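Local coordinates for decapping nuclease RAI1 (Candida albicans, PDB 5BUD), which hydrolyses NAD caps, removing the whole NAD moiety from the 5' end of RNA with the help of divalent metal ions, and binds and stimulates the exoribonuclease RAT1, at residues 24-29 against 207-212; 108-113 against 327-332; 173-178 against 244-249. All coordinates share one frame; numbering follows the deposited sequence.

Interaction 1 of 3, residues 24-29 against 207-212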
loop_
_atom_site.group_PDB
_atom_site.type_symbol
_atom_site.label_atom_id
_atom_site.label_comp_id
_atom_site.label_asym_id
_atom_site.label_seq_id
_atom_site.Cartn_x
_atom_site.Cartn_y
_atom_site.Cartn_z
ATOM N N PHE A 24 1.897 -13.248 9.230
ATOM C CA PHE A 24 3.314 -13.502 9.048
ATOM C C PHE A 24 3.905 -12.371 8.223
ATOM O O PHE A 24 3.191 -11.435 7.862
ATOM C CB PHE A 24 3.536 -14.860 8.326
ATOM C CG PHE A 24 2.910 -14.923 6.950
ATOM C CD1 PHE A 24 1.625 -15.363 6.790
ATOM C CD2 PHE A 24 3.609 -14.504 5.841
ATOM C CE1 PHE A 24 1.033 -15.391 5.556
ATOM C CE2 PHE A 24 3.031 -14.544 4.580
ATOM C CZ PHE A 24 1.737 -14.975 4.440
ATOM N N SER A 25 5.198 -12.485 7.908
ATOM C CA SER A 25 5.888 -11.559 7.056
ATOM C C SER A 25 6.837 -12.284 6.129
ATOM O O SER A 25 7.153 -13.448 6.344
ATOM C CB SER A 25 6.705 -10.592 7.892
ATOM O OG SER A 25 7.576 -11.313 8.731
ATOM N N TYR A 26 7.312 -11.553 5.132
ATOM C CA TYR A 26 8.345 -12.011 4.238
ATOM C C TYR A 26 9.025 -10.743 3.723
ATOM O O TYR A 26 8.662 -9.640 4.155
ATOM C CB TYR A 26 7.754 -12.916 3.140
ATOM C CG TYR A 26 6.774 -12.314 2.167
ATOM C CD1 TYR A 26 5.484 -12.001 2.544
ATOM C CD2 TYR A 26 7.126 -12.097 0.847
ATOM C CE1 TYR A 26 4.563 -11.467 1.650
ATOM C CE2 TYR A 26 6.224 -11.560 -0.057
ATOM C CZ TYR A 26 4.938 -11.244 0.352
ATOM O OH TYR A 26 4.069 -10.713 -0.569
ATOM N N ALA A 27 10.001 -10.876 2.825
ATOM C CA ALA A 27 10.833 -9.761 2.475
ATOM C C ALA A 27 11.304 -9.869 1.039
ATOM O O ALA A 27 11.204 -10.943 0.427
ATOM C CB ALA A 27 12.025 -9.701 3.438
ATOM N N ARG A 28 11.793 -8.756 0.501
ATOM C CA ARG A 28 12.516 -8.751 -0.767
ATOM C C ARG A 28 13.918 -8.230 -0.516
ATOM O O ARG A 28 14.074 -7.194 0.131
ATOM C CB ARG A 28 11.815 -7.877 -1.781
ATOM C CG ARG A 28 12.220 -8.187 -3.210
ATOM C CD ARG A 28 11.291 -7.484 -4.181
ATOM N NE ARG A 28 11.520 -6.046 -4.147
ATOM C CZ ARG A 28 10.857 -5.168 -4.874
ATOM N NH1 ARG A 28 9.933 -5.574 -5.730
ATOM N NH2 ARG A 28 11.128 -3.882 -4.755
ATOM N N ASP A 29 14.939 -8.944 -0.995
ATOM C CA ASP A 29 16.324 -8.529 -0.750
ATOM C C ASP A 29 16.797 -7.515 -1.770
ATOM O O ASP A 29 16.063 -7.136 -2.685
ATOM C CB ASP A 29 17.285 -9.736 -0.574
ATOM C CG ASP A 29 17.619 -10.472 -1.881
ATOM O OD1 ASP A 29 17.447 -9.930 -2.990
ATOM O OD2 ASP A 29 18.085 -11.625 -1.761
ATOM N N LEU A 207 7.569 -7.052 3.987
ATOM C CA LEU A 207 6.146 -7.169 3.772
ATOM C C LEU A 207 5.438 -7.900 4.888
ATOM O O LEU A 207 5.798 -9.029 5.250
ATOM C CB LEU A 207 5.839 -7.837 2.430
ATOM C CG LEU A 207 6.433 -7.069 1.240
ATOM C CD1 LEU A 207 7.723 -7.736 0.804
ATOM C CD2 LEU A 207 5.452 -7.015 0.079
ATOM N N SER A 208 4.389 -7.260 5.389
ATOM C CA SER A 208 3.510 -7.838 6.366
ATOM C C SER A 208 2.282 -8.365 5.642
ATOM O O SER A 208 1.737 -7.718 4.741
ATOM C CB SER A 208 3.077 -6.768 7.360
ATOM O OG SER A 208 2.331 -7.290 8.428
ATOM N N VAL A 209 1.838 -9.531 6.062
ATOM C CA VAL A 209 0.567 -10.071 5.660
ATOM C C VAL A 209 -0.317 -10.119 6.881
ATOM O O VAL A 209 0.012 -10.767 7.884
ATOM C CB VAL A 209 0.703 -11.466 5.036
ATOM C CG1 VAL A 209 -0.658 -12.019 4.673
ATOM C CG2 VAL A 209 1.534 -11.367 3.782
ATOM N N ILE A 210 -1.458 -9.434 6.781
ATOM C CA ILE A 210 -2.351 -9.264 7.914
ATOM C C ILE A 210 -3.728 -9.804 7.583
ATOM O O ILE A 210 -4.116 -9.877 6.415
ATOM C CB ILE A 210 -2.478 -7.778 8.321
ATOM C CG1 ILE A 210 -3.144 -6.941 7.222
ATOM C CG2 ILE A 210 -1.104 -7.187 8.611
ATOM C CD1 ILE A 210 -4.007 -5.864 7.792
ATOM N N ARG A 211 -4.444 -10.207 8.626
ATOM C CA ARG A 211 -5.846 -10.543 8.557
ATOM C C ARG A 211 -6.615 -9.367 9.213
ATOM O O ARG A 211 -6.225 -8.898 10.258
ATOM C CB ARG A 211 -6.092 -11.826 9.338
ATOM C CG ARG A 211 -7.451 -12.478 9.159
ATOM C CD ARG A 211 -7.437 -13.889 9.751
ATOM N NE ARG A 211 -8.706 -14.624 9.610
ATOM C CZ ARG A 211 -9.753 -14.512 10.435
ATOM N NH1 ARG A 211 -9.729 -13.670 11.468
ATOM N NH2 ARG A 211 -10.838 -15.246 10.228
ATOM N N THR A 212 -7.684 -8.915 8.576
ATOM C CA THR A 212 -8.554 -7.856 9.123
ATOM C C THR A 212 -9.987 -8.145 8.653
ATOM O O THR A 212 -10.275 -9.199 8.073
ATOM C CB THR A 212 -8.063 -6.448 8.698
ATOM O OG1 THR A 212 -8.739 -5.391 9.436
ATOM C CG2 THR A 212 -8.235 -6.248 7.185
#

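Interaction 2 of 3, residues 108-113 against 327-332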
loop_
_atom_site.group_PDB
_atom_site.type_symbol
_atom_site.label_atom_id
_atom_site.label_comp_id
_atom_site.label_asym_id
_atom_site.label_seq_id
_atom_site.Cartn_x
_atom_site.Cartn_y
_atom_site.Cartn_z
ATOM N N THR A 108 -6.673 0.212 -0.705
ATOM C CA THR A 108 -6.446 1.652 -0.566
ATOM C C THR A 108 -7.107 2.432 -1.733
ATOM O O THR A 108 -7.725 3.432 -1.501
ATOM C CB THR A 108 -4.940 1.978 -0.514
ATOM O OG1 THR A 108 -4.350 1.300 0.601
ATOM C CG2 THR A 108 -4.683 3.491 -0.375
ATOM N N LYS A 109 -6.954 1.965 -2.977
ATOM C CA LYS A 109 -7.613 2.580 -4.130
ATOM C C LYS A 109 -9.128 2.642 -3.976
ATOM O O LYS A 109 -9.736 3.664 -4.241
ATOM C CB LYS A 109 -7.240 1.837 -5.431
ATOM C CG LYS A 109 -5.811 2.086 -5.823
ATOM C CD LYS A 109 -5.399 1.225 -6.991
ATOM C CE LYS A 109 -4.011 1.621 -7.465
ATOM N NZ LYS A 109 -4.182 2.751 -8.403
ATOM N N ILE A 110 -9.709 1.544 -3.525
ATOM C CA ILE A 110 -11.140 1.438 -3.318
ATOM C C ILE A 110 -11.624 2.332 -2.197
ATOM O O ILE A 110 -12.608 3.077 -2.374
ATOM C CB ILE A 110 -11.546 -0.021 -3.071
ATOM C CG1 ILE A 110 -11.250 -0.841 -4.329
ATOM C CG2 ILE A 110 -12.999 -0.134 -2.676
ATOM C CD1 ILE A 110 -11.294 -2.325 -4.082
ATOM N N LEU A 111 -10.923 2.301 -1.062
ATOM C CA LEU A 111 -11.313 3.121 0.084
ATOM C C LEU A 111 -11.205 4.621 -0.178
ATOM O O LEU A 111 -12.004 5.398 0.339
ATOM C CB LEU A 111 -10.489 2.744 1.325
ATOM C CG LEU A 111 -10.614 3.577 2.623
ATOM C CD1 LEU A 111 -12.024 3.636 3.211
ATOM C CD2 LEU A 111 -9.669 3.048 3.692
ATOM N N SER A 112 -10.202 5.042 -0.922
ATOM C CA SER A 112 -10.008 6.468 -1.143
ATOM C C SER A 112 -10.784 6.987 -2.354
ATOM O O SER A 112 -10.771 8.198 -2.605
ATOM C CB SER A 112 -8.536 6.790 -1.338
ATOM O OG SER A 112 -8.049 6.097 -2.464
ATOM N N LEU A 113 -11.437 6.075 -3.075
ATOM C CA LEU A 113 -12.127 6.389 -4.346
ATOM C C LEU A 113 -13.091 7.589 -4.246
ATOM O O LEU A 113 -13.069 8.466 -5.113
ATOM C CB LEU A 113 -12.836 5.130 -4.890
ATOM C CG LEU A 113 -13.709 5.299 -6.161
ATOM C CD1 LEU A 113 -13.657 4.043 -6.999
ATOM C CD2 LEU A 113 -15.164 5.644 -5.847
ATOM N N LYS A 327 -17.625 3.588 4.887
ATOM C CA LYS A 327 -18.926 3.021 4.507
ATOM C C LYS A 327 -19.013 2.623 3.030
ATOM O O LYS A 327 -19.661 1.628 2.702
ATOM C CB LYS A 327 -20.039 4.009 4.858
ATOM C CG LYS A 327 -20.162 4.203 6.359
ATOM C CD LYS A 327 -21.271 5.173 6.756
ATOM C CE LYS A 327 -21.373 5.231 8.269
ATOM N NZ LYS A 327 -22.499 6.082 8.749
ATOM N N TRP A 328 -18.363 3.386 2.147
ATOM C CA TRP A 328 -18.262 2.987 0.767
ATOM C C TRP A 328 -17.427 1.685 0.685
ATOM O O TRP A 328 -17.809 0.741 0.027
ATOM C CB TRP A 328 -17.623 4.116 -0.066
ATOM C CG TRP A 328 -16.971 3.646 -1.321
ATOM C CD1 TRP A 328 -15.642 3.571 -1.556
ATOM C CD2 TRP A 328 -17.622 3.194 -2.526
ATOM N NE1 TRP A 328 -15.402 3.082 -2.823
ATOM C CE2 TRP A 328 -16.603 2.830 -3.438
ATOM C CE3 TRP A 328 -18.959 3.014 -2.898
ATOM C CZ2 TRP A 328 -16.877 2.338 -4.728
ATOM C CZ3 TRP A 328 -19.242 2.509 -4.175
ATOM C CH2 TRP A 328 -18.199 2.168 -5.075
ATOM N N TYR A 329 -16.291 1.649 1.379
ATOM C CA TYR A 329 -15.394 0.467 1.345
ATOM C C TYR A 329 -16.171 -0.751 1.844
ATOM O O TYR A 329 -16.156 -1.800 1.195
ATOM C CB TYR A 329 -14.128 0.758 2.175
ATOM C CG TYR A 329 -13.260 -0.410 2.578
ATOM C CD1 TYR A 329 -12.485 -1.095 1.647
ATOM C CD2 TYR A 329 -13.148 -0.779 3.915
ATOM C CE1 TYR A 329 -11.663 -2.151 2.048
ATOM C CE2 TYR A 329 -12.332 -1.815 4.313
ATOM C CZ TYR A 329 -11.599 -2.502 3.382
ATOM O OH TYR A 329 -10.792 -3.534 3.807
ATOM N N GLY A 330 -16.906 -0.592 2.945
ATOM C CA GLY A 330 -17.722 -1.676 3.486
ATOM C C GLY A 330 -18.809 -2.186 2.539
ATOM O O GLY A 330 -19.062 -3.389 2.473
ATOM N N ALA A 331 -19.424 -1.276 1.788
ATOM C CA ALA A 331 -20.425 -1.636 0.780
ATOM C C ALA A 331 -19.769 -2.427 -0.355
ATOM O O ALA A 331 -20.272 -3.469 -0.769
ATOM C CB ALA A 331 -21.081 -0.384 0.250
ATOM N N VAL A 332 -18.618 -1.948 -0.823
ATOM C CA VAL A 332 -17.888 -2.646 -1.891
ATOM C C VAL A 332 -17.571 -4.084 -1.484
ATOM O O VAL A 332 -17.881 -5.000 -2.222
ATOM C CB VAL A 332 -16.574 -1.935 -2.278
ATOM C CG1 VAL A 332 -15.718 -2.808 -3.202
ATOM C CG2 VAL A 332 -16.867 -0.612 -2.955
#

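Interaction 3 of 3, residues 173-178 against 244-249. With MN (manganese (II) ion), chain E; MN (manganese (II) ion), chain G; nucleotides of chain C.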
loop_
_atom_site.group_PDB
_atom_site.type_symbol
_atom_site.label_atom_id
_atom_site.label_comp_id
_atom_site.label_asym_id
_atom_site.label_seq_id
_atom_site.Cartn_x
_atom_site.Cartn_y
_atom_site.Cartn_z
ATOM N N LYS A 173 15.240 8.351 -0.171
ATOM C CA LYS A 173 16.382 8.890 0.584
ATOM C C LYS A 173 15.987 9.158 2.030
ATOM O O LYS A 173 16.747 8.896 2.974
ATOM C CB LYS A 173 16.886 10.186 -0.077
ATOM C CG LYS A 173 18.065 10.856 0.635
ATOM C CD LYS A 173 19.381 10.095 0.534
ATOM C CE LYS A 173 20.528 10.983 1.022
ATOM N NZ LYS A 173 21.814 10.232 1.089
ATOM N N PHE A 174 14.770 9.665 2.220
ATOM C CA PHE A 174 14.280 9.928 3.552
ATOM C C PHE A 174 14.213 8.644 4.367
ATOM O O PHE A 174 14.630 8.630 5.535
ATOM C CB PHE A 174 12.902 10.633 3.491
ATOM C CG PHE A 174 12.332 10.950 4.832
ATOM C CD1 PHE A 174 12.969 11.846 5.682
ATOM C CD2 PHE A 174 11.145 10.369 5.249
ATOM C CE1 PHE A 174 12.438 12.140 6.937
ATOM C CE2 PHE A 174 10.593 10.668 6.503
ATOM C CZ PHE A 174 11.256 11.539 7.354
ATOM N N GLU A 175 13.711 7.567 3.755
ATOM C CA GLU A 175 13.672 6.289 4.413
ATOM C C GLU A 175 15.072 5.845 4.819
ATOM O O GLU A 175 15.262 5.293 5.895
ATOM C CB GLU A 175 13.077 5.194 3.518
ATOM C CG GLU A 175 11.609 5.329 3.167
ATOM C CD GLU A 175 11.178 4.254 2.162
ATOM O OE1 GLU A 175 11.985 3.347 1.906
ATOM O OE2 GLU A 175 10.080 4.317 1.598
ATOM N N THR A 176 16.029 6.092 3.940
ATOM C CA THR A 176 17.413 5.694 4.173
ATOM C C THR A 176 18.032 6.478 5.327
ATOM O O THR A 176 18.653 5.882 6.174
ATOM C CB THR A 176 18.241 5.856 2.873
ATOM O OG1 THR A 176 17.638 5.057 1.844
ATOM C CG2 THR A 176 19.670 5.420 3.079
ATOM N N ILE A 177 17.833 7.796 5.376
ATOM C CA ILE A 177 18.467 8.616 6.425
ATOM C C ILE A 177 17.704 8.639 7.758
ATOM O O ILE A 177 18.280 9.004 8.777
ATOM C CB ILE A 177 18.878 10.017 5.917
ATOM C CG1 ILE A 177 17.685 10.873 5.453
ATOM C CG2 ILE A 177 19.829 9.856 4.747
ATOM C CD1 ILE A 177 16.925 11.561 6.560
ATOM N N ALA A 178 16.469 8.129 7.765
ATOM C CA ALA A 178 15.610 8.116 8.971
ATOM C C ALA A 178 15.521 6.784 9.677
ATOM O O ALA A 178 14.905 6.697 10.748
ATOM C CB ALA A 178 14.210 8.618 8.627
ATOM N N VAL A 244 5.562 1.775 11.376
ATOM C CA VAL A 244 5.540 3.175 10.992
ATOM C C VAL A 244 5.568 3.275 9.479
ATOM O O VAL A 244 6.290 2.488 8.767
ATOM C CB VAL A 244 6.771 3.926 11.539
ATOM C CG1 VAL A 244 6.725 5.385 11.168
ATOM C CG2 VAL A 244 6.896 3.753 13.045
ATOM N N GLU A 245 4.804 4.245 8.984
ATOM C CA GLU A 245 4.821 4.669 7.592
ATOM C C GLU A 245 5.511 6.001 7.458
ATOM O O GLU A 245 5.194 6.967 8.191
ATOM C CB GLU A 245 3.386 4.770 7.058
ATOM C CG GLU A 245 3.225 5.244 5.625
ATOM C CD GLU A 245 3.864 4.355 4.572
ATOM O OE1 GLU A 245 4.356 4.950 3.579
ATOM O OE2 GLU A 245 3.848 3.091 4.708
ATOM N N LEU A 246 6.440 6.064 6.510
ATOM C CA LEU A 246 7.170 7.285 6.217
ATOM C C LEU A 246 6.621 7.960 4.978
ATOM O O LEU A 246 6.210 7.303 4.025
ATOM C CB LEU A 246 8.689 6.999 6.055
ATOM C CG LEU A 246 9.300 6.326 7.284
ATOM C CD1 LEU A 246 10.786 6.084 7.070
ATOM C CD2 LEU A 246 9.148 7.163 8.559
ATOM N N LYS A 247 6.597 9.282 5.002
ATOM C CA LYS A 247 6.212 10.088 3.831
ATOM C C LYS A 247 7.078 11.317 3.803
ATOM O O LYS A 247 7.631 11.720 4.832
ATOM C CB LYS A 247 4.732 10.546 3.937
ATOM C CG LYS A 247 3.705 9.434 4.057
ATOM C CD LYS A 247 3.512 8.741 2.734
ATOM C CE LYS A 247 2.434 7.690 2.812
ATOM N NZ LYS A 247 2.626 6.767 1.662
ATOM N N THR A 248 7.168 11.946 2.643
ATOM C CA THR A 248 7.742 13.276 2.522
ATOM C C THR A 248 6.745 14.201 1.849
ATOM O O THR A 248 5.895 13.764 1.083
ATOM C CB THR A 248 9.080 13.317 1.757
ATOM O OG1 THR A 248 8.894 12.879 0.397
ATOM C CG2 THR A 248 10.121 12.449 2.432
ATOM N N SER A 249 6.830 15.487 2.185
ATOM C CA SER A 249 6.053 16.515 1.524
ATOM C C SER A 249 6.794 17.839 1.530
ATOM O O SER A 249 7.696 18.038 2.325
ATOM C CB SER A 249 4.721 16.734 2.223
ATOM O OG SER A 249 3.798 17.172 1.257
HETATM MN MN MN E . 6.356 5.359 2.943
HETATM MN MN MN G . 11.481 1.331 1.160
ATOM P P U C 2 7.089 9.628 -0.627
ATOM O OP1 U C 2 7.821 10.386 0.429
ATOM O OP2 U C 2 5.714 9.158 -0.342
ATOM O "O5'" U C 2 6.973 10.473 -1.969
ATOM C "C5'" U C 2 8.056 11.248 -2.512
ATOM C "C4'" U C 2 7.714 11.750 -3.902
ATOM O "O4'" U C 2 7.412 10.643 -4.797
ATOM C "C3'" U C 2 6.500 12.655 -4.041
ATOM O "O3'" U C 2 6.839 13.958 -3.585
ATOM C "C2'" U C 2 6.251 12.554 -5.538
ATOM O "O2'" U C 2 7.228 13.236 -6.303
ATOM C "C1'" U C 2 6.465 11.061 -5.765
ATOM N N1 U C 2 5.249 10.240 -5.633
ATOM C C2 U C 2 4.404 10.178 -6.730
ATOM O O2 U C 2 4.622 10.779 -7.770
ATOM N N3 U C 2 3.284 9.405 -6.553
ATOM C C4 U C 2 2.930 8.695 -5.422
ATOM O O4 U C 2 1.898 8.027 -5.425
ATOM C C5 U C 2 3.860 8.799 -4.338
ATOM C C6 U C 2 4.964 9.543 -4.481
ATOM O OP3 U C 1 4.042 4.467 -0.270
ATOM P P U C 1 5.342 4.907 0.307
ATOM O OP1 U C 1 5.234 6.221 1.010
ATOM O OP2 U C 1 6.024 3.800 1.064
ATOM O "O5'" U C 1 6.218 5.149 -1.012
ATOM C "C5'" U C 1 7.651 5.127 -0.917
ATOM C "C4'" U C 1 8.290 6.092 -1.890
ATOM O "O4'" U C 1 8.283 5.518 -3.221
ATOM C "C3'" U C 1 7.636 7.457 -2.075
ATOM O "O3'" U C 1 7.997 8.340 -1.017
ATOM C "C2'" U C 1 8.250 7.878 -3.405
ATOM O "O2'" U C 1 9.609 8.237 -3.298
ATOM C "C1'" U C 1 8.217 6.556 -4.178
ATOM N N1 U C 1 7.007 6.377 -4.995
ATOM C C2 U C 1 6.989 7.009 -6.220
ATOM O O2 U C 1 7.920 7.671 -6.632
ATOM N N3 U C 1 5.851 6.805 -6.958
ATOM C C4 U C 1 4.744 6.067 -6.598
ATOM O O4 U C 1 3.794 5.984 -7.375
ATOM C C5 U C 1 4.830 5.456 -5.307
ATOM C C6 U C 1 5.929 5.634 -4.563
HETATM O O HOH W 1 8.355 6.019 2.493
HETATM O O HOH W 2 13.243 0.305 2.410
HETATM O O HOH W 3 10.825 -0.623 -0.081
HETATM O O HOH W 4 9.993 0.762 2.952
HETATM O O HOH W 5 13.196 1.916 -0.209
#

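Interaction 1 of 3, residues 24-29 against 207-212
The side chains of Phe24 and Val209 lie side by side and point the same way, and the aromatic ring lies across the valine so that Val209 CB sits over one face, 3.9 Å from the ring centroid, in a CH-pi contact. Two residues on, Tyr26 makes a second CH-pi contact, with Leu207, though here the side chains cross at a slant; Leu207 CB lies over one face of the phenol ring, displaced toward its rim. Both aromatic side chains place CG between the backbone N and the carbonyl carbon (chi1 61° and 64°), which swings each ring over the partner strand. Val209 CG2 touches Phe24 CE2 at 3.6 Å and also reaches the edge of the Tyr26 ring, at 3.7 Å from Tyr26 CE1, thereby joining the two pairs. Helix 78-92 packs on this face through Leu81 and Ala84.

The backbones form an antiparallel ladder that adds strand 21-28 to strand 205-214, whose other neighbour, strand 217-228, carries the metal ligands Glu224 and Asp226. Around the non-hydrogen-bonded pair Ser25-Ser208, Tyr26 and Leu207 exchange two bonds; Val209 N reaches Phe24 O at 2.9 Å, while the return bond from Phe24 N is weak. On the opposite face from the rings, Ser208 OG bonds to Glu22; past the last rung, Arg28 bonds to Tyr203 O and Asn74.

Interaction 2 of 3, residues 108-113 against 327-332
Ile110 and Val332 provide one apolar contact between the two helices: Ile110 CG2, anti to its backbone N, reaches between both valine methyls and comes within 3.8 Å of Val332 CG1. A second lies where the backbones are nearest, with Leu111 CD1 set against Tyr329 CB at 3.7 Å. The third belongs to Leu113, whose CD2 meets the six-membered part of the Trp328 indole at CZ2 (3.9 Å) while its CB lies near NE1. Within its own helix Trp328 is also covered, since Val332 CG2 stands over one face of the indole, offset toward the rim.

The axes of segments 108-112 and 327-332, parts of helices 104-112 and 322-339, approach to 8.7 Å at 124°, so the meeting is steeply crossed. Helix 255-275, which bears the probable substrate-binding residue Gln271, packs against both partners: Cys270 on Leu111 and Leu274 on Tyr329.

Polar contact across the interface is slight. Trp328 NE1 lies 2.8 Å from Ile110 O, with the carbonyl oxygen in the plane of the indole at its edge, but an N-H...O angle of 130° makes the bond weak. Ile110 O also receives Leu113 N. Thr108 O, one turn before Ser112, is gripped from opposite faces of its plane by Ser112 N and Ser112 OG, the latter at 2.9 Å.

Interaction 3 of 3, residues 173-178 against 244-249
Phe174 lays its CB and the near side of its ring against the methyl of Thr248, with Thr248 CG2 3.5 Å from Phe174 CB, the two side chains sliding past each other in opposite directions. With CG anti to the backbone N (chi1 -180°), the ring continues across the strand to the carbonyl oxygen of Lys247 and the CB of Leu246. One residue further along the helix, Glu175 meets Leu246: Leu246 CD1 lies 3.9 Å from Glu175 CA. This largely apolar layer sets helix 158-178 beside strand 243-250.

The active site lies alongside. Glu245, Leu246 and Lys247 supply the (D/E)XK part of the PD-(D/E)XK nuclease signature. The manganese ion of chain E is held by Glu245 OE1 at 2.1 Å and by the backbone oxygen Leu246 O at 2.2 Å; Asp226, OP1 and OP2 of U1 of chain C and water 1 complete its shell. Glu175, extended beyond CG, divides its carboxylate: OE1 binds the manganese ion of chain G at 2.2 Å, whose other ligands are four waters, and OE2 accepts a 2.6 Å bond from water 1.

Lys247 NZ bridges Glu245 OE1, approaching from above the carboxylate plane, and OP1 of U1 of chain C, 2.7 Å away; Gln271 is a further partner. Thr248 OG1 donates to OP1 of U2 of chain C at 2.7 Å, supported weakly by its backbone N.

The helix thus reaches the metal bound by the strand through a water, Glu175 being second-shell to the chain E manganese ion while binding the chain G ion directly. The 5' phosphate is gripped by metal and lysine together, which would be expected to draw negative charge from it, and water 1, fixed by both manganese and Glu175, is consistent with a role in phosphoryl hydrolysis.

From the N terminus, strand 21-28 comes first, followed by helix 104-112 and helix 158-178, before strand 205-214 pairs with it. That pairing closes the first loop in interaction 1, strand 243-250 the second in interaction 3, and helix 322-339 the widest-spanning in interaction 2. Interaction 3 therefore falls wholly within the span of interaction 2, whereas interaction 1 crosses both. Interactions 1 and 3 reach the same set of paired strands, with strand 217-228 lying between 205-214 and 243-250; interaction 2 joins helices, its centre on the other side of the chain's centre from interaction 3, about 26 Å away. None of the three contacts touches another.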